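Local atomic coordinates of 6-aminohexanoate-cyclic-dimer hydrolase (Arthrobacter sp., PDB entry 3A2P), a protein that hydrolyses one amide bond of the cyclic dimer of 6-aminohexanoic acid, a by-product of nylon-6 manufacture, to give the linear dimer. Residues I47-K52 and L115-T120; S86-K91 and P131-A136; V4-D9 and T25-A30. All coordinates share one frame; numbering follows the deposited sequence.

Contact 1 lies on strand 113-118, at one edge of the mixed sheet of the amidase fold, and shares a side of the chain's centre with each of the other two, which touch it at different places. Contact 3 closes before contact 1 opens; its helix 24-42 meets the strand through Leu28 and Leu115, about 17 Å between centres. Contacts 1 and 2 interleave in sequence, centres about 15 Å apart, and meet at the loop after the strand: Thr120 O with Ser86 OG, Asn119 ND2 with Gly135 O. Contacts 2 and 3 are about 30 Å apart between centres. The series thus leads from the N-terminal segment to the neighbourhood of the probable catalytic residues.

Contact 1. Residues I47-K52 and L115-T120; sequences IPLFEK and LGKTNT
Ile47 pairs with Lys117 through two backbone hydrogen bonds. Ile47 N donates to Lys117 O along a nearly straight line, at 3.3 Å. In return Lys117 N donates to Ile47 O at 2.8 Å. The two side chains lie side by side and point the same way, CB of Ile47 3.9 Å from CB of Lys117, and Ile47 CD1 runs on to touch Lys117 CD. The lysine chain is extended beyond CG, which carries NZ away to Asp73 and the carbonyl of Ile82. Pro48 stands opposite Gly116 as the antiparallel non-hydrogen-bonded pair, the CA atoms 4.4 Å apart. A CB on Gly116 would collide with Ile47 O, so the close pairing depends on the bare glycine. At Leu49 the strand pairing gives way to helix 50-59, for which this residue is the N-cap. Its N still donates to Leu115 O, at 2.9 Å and from above the carbonyl plane, while CG and CD1 settle over Gly116 CA. Phe50 turns its ring back toward the strand: with CG beside its own backbone N (chi1 -53°), the CD1 edge meets Leu115 CD1 in the ring plane at 3.6 Å, and Pro48 CB covers one face near the rim. Leu115 also packs against Leu28 and Ile32 of helix 24-42, and Ile32 touches Phe50 as well. With an alanine at Phe50 the ring is gone, which would probably leave a gap beside Leu115 CD1 and under Pro48 CB, and deprive Ile32 of one of its partners. The whole is a short antiparallel ladder added to strand 113-118, whose other edge pairs with strand 68-72 in the mixed sheet of the amidase fold; Lys72, probably of the charge relay, ends that neighbouring strand.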
loop_
_atom_site.group_PDB
_atom_site.type_symbol
_atom_site.label_atom_id
_atom_site.label_comp_id
_atom_site.label_asym_id
_atom_site.label_seq_id
_atom_site.Cartn_x
_atom_site.Cartn_y
_atom_site.Cartn_z
ATOM N N ILE A 47 0.748 -15.482 -8.502
ATOM C CA ILE A 47 0.112 -16.738 -8.137
ATOM C C ILE A 47 -1.371 -16.718 -8.474
ATOM O O ILE A 47 -2.186 -16.206 -7.708
ATOM C CB ILE A 47 0.279 -17.016 -6.630
ATOM C CG1 ILE A 47 1.762 -16.976 -6.262
ATOM C CG2 ILE A 47 -0.327 -18.372 -6.276
ATOM C CD1 ILE A 47 2.030 -16.948 -4.767
ATOM N N PRO A 48 -1.742 -17.267 -9.641
ATOM C CA PRO A 48 -3.150 -17.295 -10.046
ATOM C C PRO A 48 -3.927 -18.270 -9.166
ATOM O O PRO A 48 -3.400 -19.305 -8.772
ATOM C CB PRO A 48 -3.090 -17.769 -11.501
ATOM C CG PRO A 48 -1.676 -17.476 -11.928
ATOM C CD PRO A 48 -0.882 -17.808 -10.707
ATOM N N LEU A 49 -5.173 -17.932 -8.856
ATOM C CA LEU A 49 -6.023 -18.787 -8.032
ATOM C C LEU A 49 -7.405 -18.831 -8.675
ATOM O O LEU A 49 -8.424 -18.669 -7.998
ATOM C CB LEU A 49 -6.135 -18.224 -6.613
ATOM C CG LEU A 49 -4.844 -18.054 -5.814
ATOM C CD1 LEU A 49 -5.145 -17.317 -4.514
ATOM C CD2 LEU A 49 -4.226 -19.415 -5.532
ATOM N N PHE A 50 -7.429 -19.054 -9.987
ATOM C CA PHE A 50 -8.677 -19.096 -10.743
ATOM C C PHE A 50 -9.671 -20.163 -10.288
ATOM O O PHE A 50 -10.875 -19.918 -10.261
ATOM C CB PHE A 50 -8.382 -19.274 -12.234
ATOM C CG PHE A 50 -7.422 -18.260 -12.791
ATOM C CD1 PHE A 50 -7.511 -16.920 -12.423
ATOM C CD2 PHE A 50 -6.440 -18.639 -13.700
ATOM C CE1 PHE A 50 -6.639 -15.972 -12.957
ATOM C CE2 PHE A 50 -5.563 -17.698 -14.240
ATOM C CZ PHE A 50 -5.663 -16.361 -13.866
ATOM N N GLU A 51 -9.179 -21.345 -9.936
ATOM C CA GLU A 51 -10.075 -22.405 -9.492
ATOM C C GLU A 51 -10.793 -22.005 -8.204
ATOM O O GLU A 51 -12.000 -22.215 -8.074
ATOM C CB GLU A 51 -9.305 -23.710 -9.297
ATOM C CG GLU A 51 -8.628 -24.210 -10.566
ATOM C CD GLU A 51 -9.595 -24.382 -11.733
ATOM O OE1 GLU A 51 -9.125 -24.688 -12.849
ATOM O OE2 GLU A 51 -10.819 -24.217 -11.538
ATOM N N LYS A 52 -10.057 -21.431 -7.257
ATOM C CA LYS A 52 -10.667 -20.991 -6.004
ATOM C C LYS A 52 -11.654 -19.876 -6.314
ATOM O O LYS A 52 -12.771 -19.854 -5.796
ATOM C CB LYS A 52 -9.605 -20.481 -5.024
ATOM C CG LYS A 52 -10.193 -19.735 -3.825
ATOM C CD LYS A 52 -9.154 -19.406 -2.759
ATOM C CE LYS A 52 -8.703 -20.655 -2.017
ATOM N NZ LYS A 52 -7.829 -20.338 -0.851
ATOM N N LEU A 115 -8.938 -13.913 -6.550
ATOM C CA LEU A 115 -8.444 -14.230 -7.886
ATOM C C LEU A 115 -6.980 -14.654 -7.937
ATOM O O LEU A 115 -6.570 -15.384 -8.840
ATOM C CB LEU A 115 -8.659 -13.023 -8.804
ATOM C CG LEU A 115 -8.395 -13.212 -10.298
ATOM C CD1 LEU A 115 -9.367 -14.244 -10.863
ATOM C CD2 LEU A 115 -8.567 -11.881 -11.010
ATOM N N GLY A 116 -6.182 -14.194 -6.979
ATOM C CA GLY A 116 -4.779 -14.561 -6.973
ATOM C C GLY A 116 -3.939 -13.689 -6.062
ATOM O O GLY A 116 -4.469 -12.840 -5.342
ATOM N N LYS A 117 -2.626 -13.902 -6.091
ATOM C CA LYS A 117 -1.708 -13.136 -5.261
ATOM C C LYS A 117 -0.773 -12.284 -6.110
ATOM O O LYS A 117 -0.352 -12.696 -7.192
ATOM C CB LYS A 117 -0.887 -14.072 -4.376
ATOM C CG LYS A 117 -1.709 -14.880 -3.390
ATOM C CD LYS A 117 -0.792 -15.588 -2.418
ATOM C CE LYS A 117 -1.550 -16.151 -1.233
ATOM N NZ LYS A 117 -0.593 -16.579 -0.174
ATOM N N THR A 118 -0.440 -11.097 -5.607
ATOM C CA THR A 118 0.426 -10.174 -6.331
ATOM C C THR A 118 1.872 -10.136 -5.849
ATOM O O THR A 118 2.177 -10.422 -4.687
ATOM C CB THR A 118 -0.144 -8.760 -6.279
ATOM O OG1 THR A 118 -0.370 -8.396 -4.913
ATOM C CG2 THR A 118 -1.456 -8.698 -7.040
ATOM N N ASN A 119 2.752 -9.741 -6.762
ATOM C CA ASN A 119 4.183 -9.671 -6.515
ATOM C C ASN A 119 4.607 -8.589 -5.521
ATOM O O ASN A 119 3.922 -7.580 -5.333
ATOM C CB ASN A 119 4.900 -9.483 -7.859
ATOM C CG ASN A 119 6.360 -9.891 -7.812
ATOM O OD1 ASN A 119 6.785 -10.649 -6.935
ATOM N ND2 ASN A 119 7.135 -9.405 -8.777
ATOM N N THR A 120 5.749 -8.824 -4.883
ATOM C CA THR A 120 6.313 -7.913 -3.894
ATOM C C THR A 120 7.805 -8.178 -3.781
ATOM O O THR A 120 8.270 -9.275 -4.105
ATOM C CB THR A 120 5.688 -8.156 -2.494
ATOM O OG1 THR A 120 6.497 -7.536 -1.484
ATOM C CG2 THR A 120 5.605 -9.655 -2.205
#

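Contact 2. Residues S86-K91 and P131-A136; sequences SIKGMK and PEAWGA
Lys91 lays its aliphatic chain across one face of the Trp134 indole, joining the short helix 88-93 to the loop that precedes helix 152-159 in the amidase fold. This is a CH-pi contact: CE sits 3.7 Å from the centroid of the six-membered ring, only 4° off its normal. CD lies over the CE2-CZ2 side of the indole, nearest CE2 at 3.8 Å. The chain leaves the helix with CG trans to the backbone N (chi1 177°) and stays extended until chi4, where it bends; NZ is then 5.0 Å from the same centroid, and any cation-pi attraction is weak.

Van der Waals packing fills in beside this stack. Lys91 CE also comes to 3.4 Å from Ala133 O. Ala133 CB points at the turn into the helix and meets the carbonyl of Ser86, its closest atom being O at 3.8 Å, while Lys88 CD passes over Ala133 CA. Ser86 CB touches Pro131 CB, and Ser86 OG lies at the edge of the Trp134 ring, near its plane and 3.5 Å from CD1.

The hydrogen bonds of these polar groups lead elsewhere: Ser86 OG to Thr120 O, Trp134 NE1 to Thr84 OG1. They probably help fix the rotation of the serine hydroxyl and the indole. A water forms the hydrogen-bonded bridge between the backbones, donating to Ser86 O at 2.8 Å and accepting from Ala133 N at 3.1 Å.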
loop_
_atom_site.group_PDB
_atom_site.type_symbol
_atom_site.label_atom_id
_atom_site.label_comp_id
_atom_site.label_asym_id
_atom_site.label_seq_id
_atom_site.Cartn_x
_atom_site.Cartn_y
_atom_site.Cartn_z
ATOM N N SER A 86 8.070 -13.749 -1.477
ATOM C CA SER A 86 9.152 -13.494 -2.423
ATOM C C SER A 86 10.532 -13.867 -1.900
ATOM O O SER A 86 11.528 -13.220 -2.225
ATOM C CB SER A 86 9.137 -12.032 -2.877
ATOM O OG SER A 86 8.065 -11.818 -3.775
ATOM N N ILE A 87 10.578 -14.909 -1.078
ATOM C CA ILE A 87 11.837 -15.417 -0.544
ATOM C C ILE A 87 12.169 -16.614 -1.435
ATOM O O ILE A 87 11.363 -17.537 -1.556
ATOM C CB ILE A 87 11.688 -15.900 0.916
ATOM C CG1 ILE A 87 11.269 -14.730 1.811
ATOM C CG2 ILE A 87 13.002 -16.493 1.403
ATOM C CD1 ILE A 87 11.016 -15.115 3.260
ATOM N N LYS A 88 13.336 -16.589 -2.072
ATOM C CA LYS A 88 13.730 -17.674 -2.969
ATOM C C LYS A 88 13.570 -19.046 -2.319
ATOM O O LYS A 88 12.881 -19.916 -2.851
ATOM C CB LYS A 88 15.178 -17.482 -3.428
ATOM C CG LYS A 88 15.563 -18.332 -4.628
ATOM C CD LYS A 88 14.712 -17.975 -5.842
ATOM C CE LYS A 88 15.130 -18.764 -7.073
ATOM N NZ LYS A 88 14.310 -18.404 -8.269
ATOM N N GLY A 89 14.205 -19.229 -1.165
ATOM C CA GLY A 89 14.119 -20.494 -0.456
ATOM C C GLY A 89 12.698 -20.934 -0.153
ATOM O O GLY A 89 12.425 -22.130 -0.059
ATOM N N MET A 90 11.787 -19.978 0.009
ATOM C CA MET A 90 10.395 -20.312 0.300
ATOM C C MET A 90 9.633 -20.700 -0.960
ATOM O O MET A 90 8.755 -21.563 -0.924
ATOM C CB MET A 90 9.692 -19.137 0.989
ATOM C CG MET A 90 10.144 -18.901 2.419
ATOM S SD MET A 90 9.932 -20.373 3.455
ATOM C CE MET A 90 8.167 -20.336 3.745
ATOM N N LYS A 91 9.967 -20.057 -2.075
ATOM C CA LYS A 91 9.310 -20.352 -3.343
ATOM C C LYS A 91 9.641 -21.781 -3.775
ATOM O O LYS A 91 8.783 -22.509 -4.277
ATOM C CB LYS A 91 9.776 -19.363 -4.417
ATOM C CG LYS A 91 9.210 -19.619 -5.807
ATOM C CD LYS A 91 9.586 -18.493 -6.760
ATOM C CE LYS A 91 9.143 -18.787 -8.184
ATOM N NZ LYS A 91 9.898 -19.931 -8.766
ATOM N N PRO A 131 11.782 -8.580 -7.185
ATOM C CA PRO A 131 12.369 -9.688 -6.427
ATOM C C PRO A 131 13.111 -10.670 -7.330
ATOM O O PRO A 131 12.744 -10.853 -8.493
ATOM C CB PRO A 131 11.155 -10.339 -5.785
ATOM C CG PRO A 131 10.096 -10.135 -6.822
ATOM C CD PRO A 131 10.314 -8.703 -7.239
ATOM N N GLU A 132 14.151 -11.293 -6.790
ATOM C CA GLU A 132 14.917 -12.280 -7.543
ATOM C C GLU A 132 14.056 -13.525 -7.763
ATOM O O GLU A 132 14.177 -14.203 -8.784
ATOM C CB GLU A 132 16.182 -12.666 -6.774
ATOM C CG GLU A 132 17.271 -11.609 -6.777
ATOM C CD GLU A 132 18.409 -11.942 -5.831
ATOM O OE1 GLU A 132 18.807 -13.124 -5.764
ATOM O OE2 GLU A 132 18.912 -11.018 -5.157
ATOM N N ALA A 133 13.176 -13.803 -6.805
ATOM C CA ALA A 133 12.307 -14.974 -6.858
ATOM C C ALA A 133 11.240 -14.985 -7.946
ATOM O O ALA A 133 11.018 -16.018 -8.578
ATOM C CB ALA A 133 11.647 -15.189 -5.494
ATOM N N TRP A 134 10.568 -13.856 -8.170
ATOM C CA TRP A 134 9.521 -13.816 -9.188
ATOM C C TRP A 134 9.798 -12.895 -10.365
ATOM O O TRP A 134 9.019 -12.848 -11.314
ATOM C CB TRP A 134 8.179 -13.410 -8.571
ATOM C CG TRP A 134 7.640 -14.378 -7.572
ATOM C CD1 TRP A 134 7.768 -14.317 -6.215
ATOM C CD2 TRP A 134 6.876 -15.557 -7.851
ATOM N NE1 TRP A 134 7.130 -15.382 -5.631
ATOM C CE2 TRP A 134 6.573 -16.161 -6.614
ATOM C CE3 TRP A 134 6.420 -16.164 -9.031
ATOM C CZ2 TRP A 134 5.833 -17.342 -6.516
ATOM C CZ3 TRP A 134 5.684 -17.340 -8.934
ATOM C CH2 TRP A 134 5.398 -17.915 -7.685
ATOM N N GLY A 135 10.899 -12.158 -10.309
ATOM C CA GLY A 135 11.205 -11.251 -11.396
ATOM C C GLY A 135 10.519 -9.922 -11.151
ATOM O O GLY A 135 9.686 -9.799 -10.251
ATOM N N ALA A 136 10.857 -8.929 -11.960
ATOM C CA ALA A 136 10.293 -7.597 -11.805
ATOM C C ALA A 136 8.858 -7.448 -12.282
ATOM O O ALA A 136 8.421 -8.119 -13.220
ATOM C CB ALA A 136 11.179 -6.585 -12.526
HETATM O O HOH W 1 13.711 -12.723 -3.950
#

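Contact 3. Residues V4-D9 and T25-A30; sequences VDLWQD and TELLEA
Val4 splays its two methyl groups over one side of helix 24-42, CG1 reaching Leu27 CD1 at 4.0 Å and CG2 reaching Ala30 CB at 4.1 Å. This is loop-on-helix packing at the N-terminal end of the chain, all van der Waals in kind and remote from the probable catalytic residues. Val4 holds CG1 anti to the backbone N (chi1 -177°) and CG2 beside it, which lets one methyl address each of two helix residues about a turn apart. The side chains of Val4 and Leu27 run at about a right angle. Leu6 comes in from the next bend of the loop: its CD2 meets the same Leu27 CD1 at 4.1 Å, and its CD1 lies 3.9 Å from Ala30 O. Leu27 CD1 thus meets a valine and a leucine methyl side by side.

Around this first shell, helix 10-19 supplies Leu16 against Val4 and Gln13 and Val17 against Leu27, while Leu6 also rests on Thr31 and His34 farther along helix 24-42.

Leu6 is probably positioned by the type I turn from Asp5 to Gln8. Asp5 faces away from the helix and closes an Asx turn, its OD1 accepting from Trp7 N at 3.1 Å. The other carboxylate oxygen is used too: Gln8 NE2 donates to Asp5 OD2 at 2.9 Å, meeting it from above the carboxylate plane.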
loop_
_atom_site.group_PDB
_atom_site.type_symbol
_atom_site.label_atom_id
_atom_site.label_comp_id
_atom_site.label_asym_id
_atom_site.label_seq_id
_atom_site.Cartn_x
_atom_site.Cartn_y
_atom_site.Cartn_z
ATOM N N VAL A 4 -17.099 -7.630 -20.510
ATOM C CA VAL A 4 -17.521 -6.677 -19.494
ATOM C C VAL A 4 -16.518 -5.529 -19.429
ATOM O O VAL A 4 -15.322 -5.727 -19.650
ATOM C CB VAL A 4 -17.592 -7.348 -18.105
ATOM C CG1 VAL A 4 -18.112 -6.361 -17.076
ATOM C CG2 VAL A 4 -18.484 -8.577 -18.166
ATOM N N ASP A 5 -17.007 -4.329 -19.135
ATOM C CA ASP A 5 -16.129 -3.172 -19.027
ATOM C C ASP A 5 -15.408 -3.249 -17.685
ATOM O O ASP A 5 -15.936 -2.814 -16.661
ATOM C CB ASP A 5 -16.940 -1.879 -19.116
ATOM C CG ASP A 5 -16.084 -0.644 -18.931
ATOM O OD1 ASP A 5 -14.843 -0.769 -18.963
ATOM O OD2 ASP A 5 -16.654 0.455 -18.763
ATOM N N LEU A 6 -14.201 -3.804 -17.699
ATOM C CA LEU A 6 -13.415 -3.965 -16.482
ATOM C C LEU A 6 -12.839 -2.671 -15.910
ATOM O O LEU A 6 -12.094 -2.706 -14.930
ATOM C CB LEU A 6 -12.283 -4.969 -16.721
ATOM C CG LEU A 6 -12.704 -6.374 -17.167
ATOM C CD1 LEU A 6 -11.477 -7.266 -17.262
ATOM C CD2 LEU A 6 -13.707 -6.955 -16.180
ATOM N N TRP A 7 -13.172 -1.531 -16.510
ATOM C CA TRP A 7 -12.663 -0.264 -16.000
ATOM C C TRP A 7 -13.631 0.314 -14.968
ATOM O O TRP A 7 -13.353 1.340 -14.343
ATOM C CB TRP A 7 -12.431 0.737 -17.135
ATOM C CG TRP A 7 -11.484 1.846 -16.743
ATOM C CD1 TRP A 7 -11.748 3.186 -16.717
ATOM C CD2 TRP A 7 -10.128 1.698 -16.297
ATOM N NE1 TRP A 7 -10.644 3.882 -16.281
ATOM C CE2 TRP A 7 -9.635 2.994 -16.015
ATOM C CE3 TRP A 7 -9.281 0.597 -16.105
ATOM C CZ2 TRP A 7 -8.333 3.217 -15.548
ATOM C CZ3 TRP A 7 -7.986 0.819 -15.642
ATOM C CH2 TRP A 7 -7.526 2.122 -15.369
ATOM N N GLN A 8 -14.768 -0.352 -14.790
ATOM C CA GLN A 8 -15.758 0.080 -13.807
ATOM C C GLN A 8 -15.196 -0.296 -12.436
ATOM O O GLN A 8 -14.486 -1.296 -12.318
ATOM C CB GLN A 8 -17.085 -0.651 -14.039
ATOM C CG GLN A 8 -17.773 -0.304 -15.350
ATOM C CD GLN A 8 -18.190 1.149 -15.407
ATOM O OE1 GLN A 8 -18.925 1.629 -14.542
ATOM N NE2 GLN A 8 -17.727 1.860 -16.429
ATOM N N ASP A 9 -15.495 0.489 -11.403
ATOM C CA ASP A 9 -14.965 0.158 -10.084
ATOM C C ASP A 9 -15.726 -1.002 -9.447
ATOM O O ASP A 9 -16.732 -1.460 -9.988
ATOM C CB ASP A 9 -14.952 1.390 -9.159
ATOM C CG ASP A 9 -16.340 1.902 -8.813
ATOM O OD1 ASP A 9 -17.345 1.219 -9.102
ATOM O OD2 ASP A 9 -16.413 3.004 -8.228
ATOM N N THR A 25 -20.285 -15.612 -13.379
ATOM C CA THR A 25 -19.325 -16.376 -14.157
ATOM C C THR A 25 -18.830 -15.548 -15.335
ATOM O O THR A 25 -17.688 -15.692 -15.764
ATOM C CB THR A 25 -19.946 -17.691 -14.672
ATOM O OG1 THR A 25 -18.979 -18.397 -15.458
ATOM C CG2 THR A 25 -21.177 -17.404 -15.519
ATOM N N GLU A 26 -19.691 -14.682 -15.856
ATOM C CA GLU A 26 -19.316 -13.826 -16.975
ATOM C C GLU A 26 -18.220 -12.869 -16.523
ATOM O O GLU A 26 -17.149 -12.797 -17.127
ATOM C CB GLU A 26 -20.525 -13.025 -17.464
ATOM C CG GLU A 26 -21.617 -13.869 -18.102
ATOM C CD GLU A 26 -22.825 -13.048 -18.514
ATOM O OE1 GLU A 26 -23.755 -13.618 -19.121
ATOM O OE2 GLU A 26 -22.846 -11.831 -18.229
ATOM N N LEU A 27 -18.497 -12.138 -15.448
ATOM C CA LEU A 27 -17.543 -11.183 -14.902
ATOM C C LEU A 27 -16.225 -11.862 -14.560
ATOM O O LEU A 27 -15.156 -11.388 -14.945
ATOM C CB LEU A 27 -18.123 -10.524 -13.649
ATOM C CG LEU A 27 -17.236 -9.510 -12.923
ATOM C CD1 LEU A 27 -16.817 -8.402 -13.877
ATOM C CD2 LEU A 27 -17.995 -8.942 -11.738
ATOM N N LEU A 28 -16.304 -12.979 -13.845
ATOM C CA LEU A 28 -15.110 -13.711 -13.450
ATOM C C LEU A 28 -14.315 -14.180 -14.667
ATOM O O LEU A 28 -13.125 -13.889 -14.787
ATOM C CB LEU A 28 -15.489 -14.922 -12.595
ATOM C CG LEU A 28 -14.507 -15.342 -11.495
ATOM C CD1 LEU A 28 -14.893 -16.721 -10.985
ATOM C CD2 LEU A 28 -13.082 -15.359 -12.019
ATOM N N GLU A 29 -14.969 -14.909 -15.567
ATOM C CA GLU A 29 -14.294 -15.407 -16.761
ATOM C C GLU A 29 -13.727 -14.270 -17.603
ATOM O O GLU A 29 -12.643 -14.395 -18.172
ATOM C CB GLU A 29 -15.250 -16.250 -17.609
ATOM C CG GLU A 29 -15.707 -17.534 -16.943
ATOM C CD GLU A 29 -14.559 -18.334 -16.366
ATOM O OE1 GLU A 29 -13.503 -18.424 -17.024
ATOM O OE2 GLU A 29 -14.715 -18.883 -15.255
ATOM N N ALA A 30 -14.463 -13.164 -17.687
ATOM C CA ALA A 30 -14.004 -12.009 -18.453
ATOM C C ALA A 30 -12.741 -11.450 -17.802
ATOM O O ALA A 30 -11.818 -11.000 -18.484
ATOM C CB ALA A 30 -15.090 -10.936 -18.493
#